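Local coordinates for protein novel Thermotoga maritima enzyme TM1112 (Thermotoga maritima, PDB 1O5U) that is of unknown function but belongs to the cupin family and is probably an enzyme, at residues E23-E27 with L28-K32; V78-P81 with K82-C86; W88-L91 with E92-K96. All coordinates share one frame; numbering follows the deposited sequence.

Contact 1 of 3, residues E23-E27 with L28-K32; sequences EKLKE and LSVEK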
loop_
_atom_site.group_PDB
_atom_site.type_symbol
_atom_site.label_atom_id
_atom_site.label_comp_id
_atom_site.label_asym_id
_atom_site.label_seq_id
_atom_site.Cartn_x
_atom_site.Cartn_y
_atom_site.Cartn_z
ATOM N N GLU A 23 5.853 -17.601 4.162
ATOM C CA GLU A 23 5.595 -18.376 2.961
ATOM C C GLU A 23 4.789 -17.587 1.925
ATOM O O GLU A 23 5.090 -17.668 0.753
ATOM C CB GLU A 23 4.951 -19.732 3.297
ATOM C CG GLU A 23 4.827 -20.645 2.094
ATOM C CD GLU A 23 6.160 -21.119 1.538
ATOM O OE1 GLU A 23 7.198 -21.069 2.238
ATOM O OE2 GLU A 23 6.148 -21.570 0.389
ATOM N N LYS A 24 3.782 -16.834 2.352
ATOM C CA LYS A 24 2.962 -16.087 1.436
ATOM C C LYS A 24 3.806 -15.057 0.753
ATOM O O LYS A 24 3.776 -14.877 -0.455
ATOM C CB LYS A 24 1.836 -15.353 2.177
ATOM C CG LYS A 24 0.996 -14.492 1.223
ATOM C CD LYS A 24 -0.172 -13.894 1.979
ATOM C CE LYS A 24 -1.427 -13.721 1.148
ATOM N NZ LYS A 24 -2.566 -13.931 2.064
ATOM N N LEU A 25 4.588 -14.373 1.556
ATOM C CA LEU A 25 5.479 -13.406 1.043
ATOM C C LEU A 25 6.461 -14.045 0.070
ATOM O O LEU A 25 6.685 -13.547 -1.013
ATOM C CB LEU A 25 6.194 -12.804 2.249
ATOM C CG LEU A 25 6.804 -11.479 2.015
ATOM C CD1 LEU A 25 5.746 -10.508 1.556
ATOM C CD2 LEU A 25 7.490 -11.044 3.313
ATOM N N LYS A 26 6.991 -15.210 0.433
ATOM C CA LYS A 26 7.927 -15.907 -0.418
ATOM C C LYS A 26 7.312 -16.303 -1.760
ATOM O O LYS A 26 7.927 -16.102 -2.829
ATOM C CB LYS A 26 8.475 -17.133 0.324
ATOM C CG LYS A 26 9.381 -18.010 -0.456
ATOM C CD LYS A 26 9.893 -19.132 0.442
ATOM C CE LYS A 26 10.816 -20.061 -0.297
ATOM N NZ LYS A 26 11.236 -21.238 0.560
ATOM N N GLU A 27 6.108 -16.884 -1.710
ATOM C CA GLU A 27 5.435 -17.363 -2.901
ATOM C C GLU A 27 4.956 -16.257 -3.846
ATOM O O GLU A 27 4.716 -16.515 -5.025
ATOM C CB GLU A 27 4.269 -18.272 -2.486
ATOM C CG GLU A 27 4.776 -19.509 -1.777
ATOM C CD GLU A 27 3.734 -20.593 -1.599
ATOM O OE1 GLU A 27 2.644 -20.432 -2.145
ATOM O OE2 GLU A 27 4.027 -21.586 -0.895
ATOM N N LEU A 28 4.809 -15.035 -3.327
ATOM C CA LEU A 28 4.453 -13.886 -4.170
ATOM C C LEU A 28 5.707 -13.312 -4.882
ATOM O O LEU A 28 5.580 -12.544 -5.838
ATOM C CB LEU A 28 3.790 -12.782 -3.327
ATOM C CG LEU A 28 2.345 -12.929 -2.825
ATOM C CD1 LEU A 28 1.947 -11.765 -1.968
ATOM C CD2 LEU A 28 1.359 -13.104 -3.938
ATOM N N SER A 29 6.893 -13.658 -4.386
ATOM C CA SER A 29 8.157 -13.155 -4.922
ATOM C C SER A 29 8.083 -11.627 -5.000
ATOM O O SER A 29 8.394 -11.018 -6.017
ATOM C CB SER A 29 8.464 -13.753 -6.295
ATOM O OG SER A 29 8.989 -15.090 -6.189
ATOM N N VAL A 30 7.661 -11.003 -3.909
ATOM C CA VAL A 30 7.516 -9.547 -3.926
ATOM C C VAL A 30 8.849 -8.829 -4.166
ATOM O O VAL A 30 8.865 -7.686 -4.617
ATOM C CB VAL A 30 6.749 -8.994 -2.664
ATOM C CG1 VAL A 30 5.518 -9.860 -2.355
ATOM C CG2 VAL A 30 7.667 -8.879 -1.520
ATOM N N GLU A 31 9.985 -9.455 -3.903
ATOM C CA GLU A 31 11.234 -8.716 -4.088
ATOM C C GLU A 31 11.549 -8.465 -5.551
ATOM O O GLU A 31 12.345 -7.611 -5.850
ATOM C CB GLU A 31 12.433 -9.374 -3.398
ATOM C CG GLU A 31 13.049 -10.533 -4.147
ATOM C CD GLU A 31 12.166 -11.779 -4.208
ATOM O OE1 GLU A 31 11.073 -11.775 -3.638
ATOM O OE2 GLU A 31 12.596 -12.786 -4.805
ATOM N N LYS A 32 10.861 -9.169 -6.458
ATOM C CA LYS A 32 10.963 -8.883 -7.879
ATOM C C LYS A 32 10.010 -7.805 -8.387
ATOM O O LYS A 32 10.065 -7.466 -9.554
ATOM C CB LYS A 32 10.745 -10.165 -8.674
ATOM C CG LYS A 32 11.760 -11.229 -8.296
ATOM C CD LYS A 32 11.600 -12.456 -9.105
ATOM C CE LYS A 32 12.773 -13.394 -8.922
ATOM N NZ LYS A 32 12.592 -14.729 -9.604
HETATM O O HOH W 1 8.810 -12.123 -1.509
#
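L25 O is the polar atom that most groups converge on: a water donates to it at 2.6 Å, and the backbone amides of L28 and S29 each add a weak, bent bond. The same water reaches on to E31 OE1, 3.1 Å away, and weakly to the amide of V30, so it bridges the last helical turn and the 3-10 turn that follows. L28 N gives its stronger bond to K24 O, 3.1 Å away with an N-H...O angle of 140°. S29 then leaves the helical conformation with positive phi (51°), and S29 N donates to K26 O at 3.1 Å from above the carbonyl plane. This is how helix 22-28 ends, ahead of strand 35-38 of the cupin barrel. Past it, V30 meets L25. The two side chains cross at about a right angle, and L25 CD1 touches V30 CG1 and V30 CG2, both at 4.0 Å. L25 gets there with CG anti to its own N (chi1 -159°), and both residues also rest on Y54. L28 CG lies 3.4 Å from K24 O, and the side chain packs on W33 and L77. K24 NZ turns to a salt bridge with E18.

Contact 2 of 3, residues V78-P81 with K82-C86; sequences VTFP and KGLRC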
loop_
_atom_site.group_PDB
_atom_site.type_symbol
_atom_site.label_atom_id
_atom_site.label_comp_id
_atom_site.label_asym_id
_atom_site.label_seq_id
_atom_site.Cartn_x
_atom_site.Cartn_y
_atom_site.Cartn_z
ATOM N N VAL A 78 -0.662 -4.967 1.542
ATOM C CA VAL A 78 -1.897 -4.190 1.371
ATOM C C VAL A 78 -2.437 -4.350 -0.037
ATOM O O VAL A 78 -1.662 -4.348 -0.990
ATOM C CB VAL A 78 -1.668 -2.688 1.620
ATOM C CG1 VAL A 78 -3.005 -1.964 1.581
ATOM C CG2 VAL A 78 -0.891 -2.505 2.905
ATOM N N THR A 79 -3.763 -4.547 -0.179
ATOM C CA THR A 79 -4.380 -4.643 -1.498
ATOM C C THR A 79 -5.430 -3.568 -1.650
ATOM O O THR A 79 -6.371 -3.499 -0.856
ATOM C CB THR A 79 -4.969 -6.040 -1.736
ATOM O OG1 THR A 79 -3.923 -7.014 -1.619
ATOM C CG2 THR A 79 -5.494 -6.193 -3.174
ATOM N N PHE A 80 -5.256 -2.746 -2.693
ATOM C CA PHE A 80 -6.172 -1.679 -3.053
ATOM C C PHE A 80 -6.978 -2.162 -4.266
ATOM O O PHE A 80 -6.362 -2.641 -5.202
ATOM C CB PHE A 80 -5.376 -0.451 -3.457
ATOM C CG PHE A 80 -4.531 0.099 -2.372
ATOM C CD1 PHE A 80 -3.184 -0.229 -2.281
ATOM C CD2 PHE A 80 -5.070 0.933 -1.411
ATOM C CE1 PHE A 80 -2.398 0.307 -1.264
ATOM C CE2 PHE A 80 -4.283 1.437 -0.366
ATOM C CZ PHE A 80 -2.953 1.101 -0.313
ATOM N N PRO A 81 -8.310 -2.028 -4.255
ATOM C CA PRO A 81 -9.165 -2.427 -5.379
ATOM C C PRO A 81 -9.260 -1.394 -6.468
ATOM O O PRO A 81 -9.277 -0.178 -6.203
ATOM C CB PRO A 81 -10.551 -2.561 -4.739
ATOM C CG PRO A 81 -10.548 -1.619 -3.630
ATOM C CD PRO A 81 -9.116 -1.499 -3.137
ATOM N N LYS A 82 -9.385 -1.884 -7.688
ATOM C CA LYS A 82 -9.701 -1.038 -8.825
ATOM C C LYS A 82 -10.883 -0.124 -8.511
ATOM O O LYS A 82 -11.894 -0.555 -7.954
ATOM C CB LYS A 82 -10.012 -1.903 -10.034
ATOM C CG LYS A 82 -10.148 -1.109 -11.315
ATOM C CD LYS A 82 -10.288 -2.055 -12.493
ATOM C CE LYS A 82 -10.546 -1.296 -13.778
ATOM N NZ LYS A 82 -9.735 -1.912 -14.881
ATOM N N GLY A 83 -10.746 1.154 -8.861
ATOM C CA GLY A 83 -11.832 2.112 -8.707
ATOM C C GLY A 83 -11.838 2.862 -7.378
ATOM O O GLY A 83 -12.669 3.750 -7.183
ATOM N N LEU A 84 -10.945 2.519 -6.455
ATOM C CA LEU A 84 -10.896 3.232 -5.175
ATOM C C LEU A 84 -10.267 4.610 -5.364
ATOM O O LEU A 84 -9.174 4.737 -5.940
ATOM C CB LEU A 84 -10.104 2.431 -4.122
ATOM C CG LEU A 84 -9.724 3.117 -2.795
ATOM C CD1 LEU A 84 -10.933 3.313 -1.937
ATOM C CD2 LEU A 84 -8.690 2.306 -2.050
ATOM N N ARG A 85 -10.942 5.630 -4.839
ATOM C CA ARG A 85 -10.365 6.941 -4.718
ATOM C C ARG A 85 -10.106 7.211 -3.243
ATOM O O ARG A 85 -10.967 7.011 -2.418
ATOM C CB ARG A 85 -11.329 7.977 -5.278
ATOM C CG ARG A 85 -10.672 9.266 -5.600
ATOM C CD ARG A 85 -11.536 10.179 -6.477
ATOM N NE ARG A 85 -11.654 9.712 -7.873
ATOM C CZ ARG A 85 -12.716 9.048 -8.396
ATOM N NH1 ARG A 85 -12.708 8.680 -9.667
ATOM N NH2 ARG A 85 -13.808 8.770 -7.678
ATOM N N CYS A 86 -8.906 7.675 -2.925
ATOM C CA CYS A 86 -8.529 7.893 -1.556
ATOM C C CYS A 86 -7.509 8.981 -1.471
ATOM O O CYS A 86 -7.076 9.530 -2.490
ATOM C CB CYS A 86 -7.963 6.604 -0.952
ATOM S SG CYS A 86 -6.455 6.023 -1.748
#
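P81 and L84 meet across a tight reversal of the chain, with the proline ring laid against the leucine. The ring atom P81 CD lies 4.0 Å from L84 CD2, while P81 CG is 4.1 Å from L84 CB, so the leucine is met both near its root and at one methyl. Beside this apolar patch the backbone closes the turn: L84 N donates to P81 O at 3.2 Å, with an N-H...O angle of 155° and the donor tilted out of the carbonyl plane. L84 CB sits only 3.4 Å from P81 O, which thus receives the amide and has the side chain's first carbon beside it. Residues P81 to L84 form a type II beta turn, with K82 and G83 at its two central positions; G83 has the positive phi (92°) expected of the third residue. The turn carries the chain from strand 77-80 in one sheet of the cupin barrel to strand 85-90 in the other. The side chain of K82 points away from P81, and K82 N is hydrogen-bonded to N50 OD1. L84 holds CG anti to its backbone N (chi1 169°), which sets CG where CD2 can reach F80. There the methyl L84 CD2 meets the edge of the phenyl ring, in its plane, 3.9 Å from F80 CD2. V78 CG1 covers one face of that ring toward its rim, and Y47 stacks with it.

Contact 3 of 3, residues W88-L91 with E92-K96; sequences WKVL and EPVRK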
loop_
_atom_site.group_PDB
_atom_site.type_symbol
_atom_site.label_atom_id
_atom_site.label_comp_id
_atom_site.label_asym_id
_atom_site.label_seq_id
_atom_site.Cartn_x
_atom_site.Cartn_y
_atom_site.Cartn_z
ATOM N N TRP A 88 -3.824 9.683 0.460
ATOM C CA TRP A 88 -2.675 9.231 1.208
ATOM C C TRP A 88 -2.078 10.360 2.034
ATOM O O TRP A 88 -1.855 11.465 1.519
ATOM C CB TRP A 88 -1.577 8.720 0.249
ATOM C CG TRP A 88 -1.748 7.293 -0.220
ATOM C CD1 TRP A 88 -2.871 6.741 -0.729
ATOM C CD2 TRP A 88 -0.752 6.268 -0.238
ATOM N NE1 TRP A 88 -2.644 5.422 -1.051
ATOM C CE2 TRP A 88 -1.348 5.106 -0.769
ATOM C CE3 TRP A 88 0.600 6.213 0.106
ATOM C CZ2 TRP A 88 -0.673 3.929 -0.885
ATOM C CZ3 TRP A 88 1.270 5.044 -0.046
ATOM C CH2 TRP A 88 0.645 3.911 -0.528
ATOM N N LYS A 89 -1.799 10.084 3.306
ATOM C CA LYS A 89 -0.997 10.988 4.151
ATOM C C LYS A 89 0.218 10.231 4.618
ATOM O O LYS A 89 0.116 9.331 5.483
ATOM C CB LYS A 89 -1.802 11.472 5.357
ATOM C CG LYS A 89 -1.077 12.572 6.129
ATOM C CD LYS A 89 -1.928 13.218 7.167
ATOM C CE LYS A 89 -1.114 14.293 7.888
ATOM N NZ LYS A 89 -1.825 14.873 9.072
ATOM N N VAL A 90 1.348 10.518 3.997
ATOM C CA VAL A 90 2.575 9.798 4.269
ATOM C C VAL A 90 3.206 10.456 5.516
ATOM O O VAL A 90 3.617 11.603 5.495
ATOM C CB VAL A 90 3.557 9.882 3.105
ATOM C CG1 VAL A 90 4.897 9.250 3.513
ATOM C CG2 VAL A 90 3.002 9.247 1.802
ATOM N N LEU A 91 3.210 9.744 6.631
ATOM C CA LEU A 91 3.681 10.290 7.896
ATOM C C LEU A 91 5.165 10.006 8.121
ATOM O O LEU A 91 5.883 10.824 8.732
ATOM C CB LEU A 91 2.879 9.652 9.032
ATOM C CG LEU A 91 1.380 9.959 9.049
ATOM C CD1 LEU A 91 0.721 9.120 10.106
ATOM C CD2 LEU A 91 1.094 11.426 9.264
ATOM N N GLU A 92 5.595 8.827 7.692
ATOM C CA GLU A 92 7.023 8.475 7.647
ATOM C C GLU A 92 7.354 8.057 6.240
ATOM O O GLU A 92 6.604 7.279 5.639
ATOM C CB GLU A 92 7.314 7.357 8.638
ATOM C CG GLU A 92 6.978 7.755 10.073
ATOM C CD GLU A 92 7.056 6.596 11.031
ATOM O OE1 GLU A 92 7.528 5.507 10.641
ATOM O OE2 GLU A 92 6.613 6.802 12.182
ATOM N N PRO A 93 8.481 8.508 5.683
ATOM C CA PRO A 93 8.806 8.190 4.286
ATOM C C PRO A 93 8.627 6.728 3.937
ATOM O O PRO A 93 9.132 5.833 4.645
ATOM C CB PRO A 93 10.271 8.617 4.165
ATOM C CG PRO A 93 10.413 9.638 5.169
ATOM C CD PRO A 93 9.508 9.364 6.301
ATOM N N VAL A 94 7.956 6.489 2.815
ATOM C CA VAL A 94 7.509 5.135 2.429
ATOM C C VAL A 94 8.399 4.570 1.373
ATOM O O VAL A 94 8.856 5.313 0.504
ATOM C CB VAL A 94 5.994 5.014 2.151
ATOM C CG1 VAL A 94 5.248 5.410 3.353
ATOM C CG2 VAL A 94 5.528 5.825 1.011
ATOM N N ARG A 95 8.704 3.271 1.492
ATOM C CA ARG A 95 9.336 2.457 0.442
ATOM C C ARG A 95 8.545 1.180 0.331
ATOM O O ARG A 95 8.268 0.521 1.325
ATOM C CB ARG A 95 10.794 2.143 0.729
ATOM C CG ARG A 95 11.449 1.326 -0.310
ATOM C CD ARG A 95 12.946 1.135 -0.099
ATOM N NE ARG A 95 13.632 2.404 0.004
ATOM C CZ ARG A 95 14.559 2.703 0.884
ATOM N NH1 ARG A 95 15.069 3.917 0.876
ATOM N NH2 ARG A 95 14.987 1.820 1.773
ATOM N N LYS A 96 8.133 0.824 -0.877
ATOM C CA LYS A 96 7.320 -0.379 -1.051
ATOM C C LYS A 96 7.609 -1.064 -2.356
ATOM O O LYS A 96 8.078 -0.420 -3.339
ATOM C CB LYS A 96 5.834 -0.019 -0.974
ATOM C CG LYS A 96 5.345 0.794 -2.081
ATOM C CD LYS A 96 3.934 1.333 -1.843
ATOM C CE LYS A 96 3.243 1.552 -3.183
ATOM N NZ LYS A 96 1.757 1.663 -2.966
#
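The chain turns a corner at L91 and E92, so that strand 88-90 and strand 93-96 run at 109° to each other, their axes 8.3 Å apart at closest approach, with no hydrogen bond between the two segments. Inside the corner V90 and V94 reach toward each other tip to tip, V90 CG1 lying 3.9 Å from V94 CG1; V94 is modelled in two conformers, and this meeting holds for one of them only. V90 CG1, anti to its own backbone N (chi1 173°), also sits 3.4 Å from E92 O and comes near P93 CA. L91 and E92 both face K59 of strand 58-64, which makes the corner a classic beta bulge; here the chain passes from one sheet of the cupin barrel to the other. Farther in, W88 and K96 come from opposite directions. K96 CG occupies the position between its backbone N and carbonyl carbon (chi1 68°), and the rest of the chain is extended, carrying K96 NZ to 3.5 Å from W88 CH2 and 3.9 Å from W88 CZ2. The amine approaches the indole obliquely. K96 NZ is covalently linked to atom C1 of an unidentified ligand, so in this crystal it is a modified amine, and W88 forms part of the wall beside the link. F43 and W36 meet the indole as well, the latter with its plane nearly perpendicular, and W88 NE1 is weakly hydrogen-bonded to Y47 OH.

How the contacts relate
Contacts 2 and 3 share strand 85-90, one at its start and the other at its end, and their centres are about 16 Å apart. They touch inside the barrel, where F80 CZ packs 3.7 Å from W88 CZ2. Both contacts reach the unidentified ligand: it is bonded to K96 of contact 3, and the side chain of F80 in contact 2 comes within about 5 Å of it. The two contacts probably border a common pocket, consistent with a cupin binding site, though the ligand may come from the crystallisation liquor. Contact 1 stands apart on the surface, its centre about 21 Å from that of contact 2 and 22 Å from that of contact 3, and its atoms touch neither.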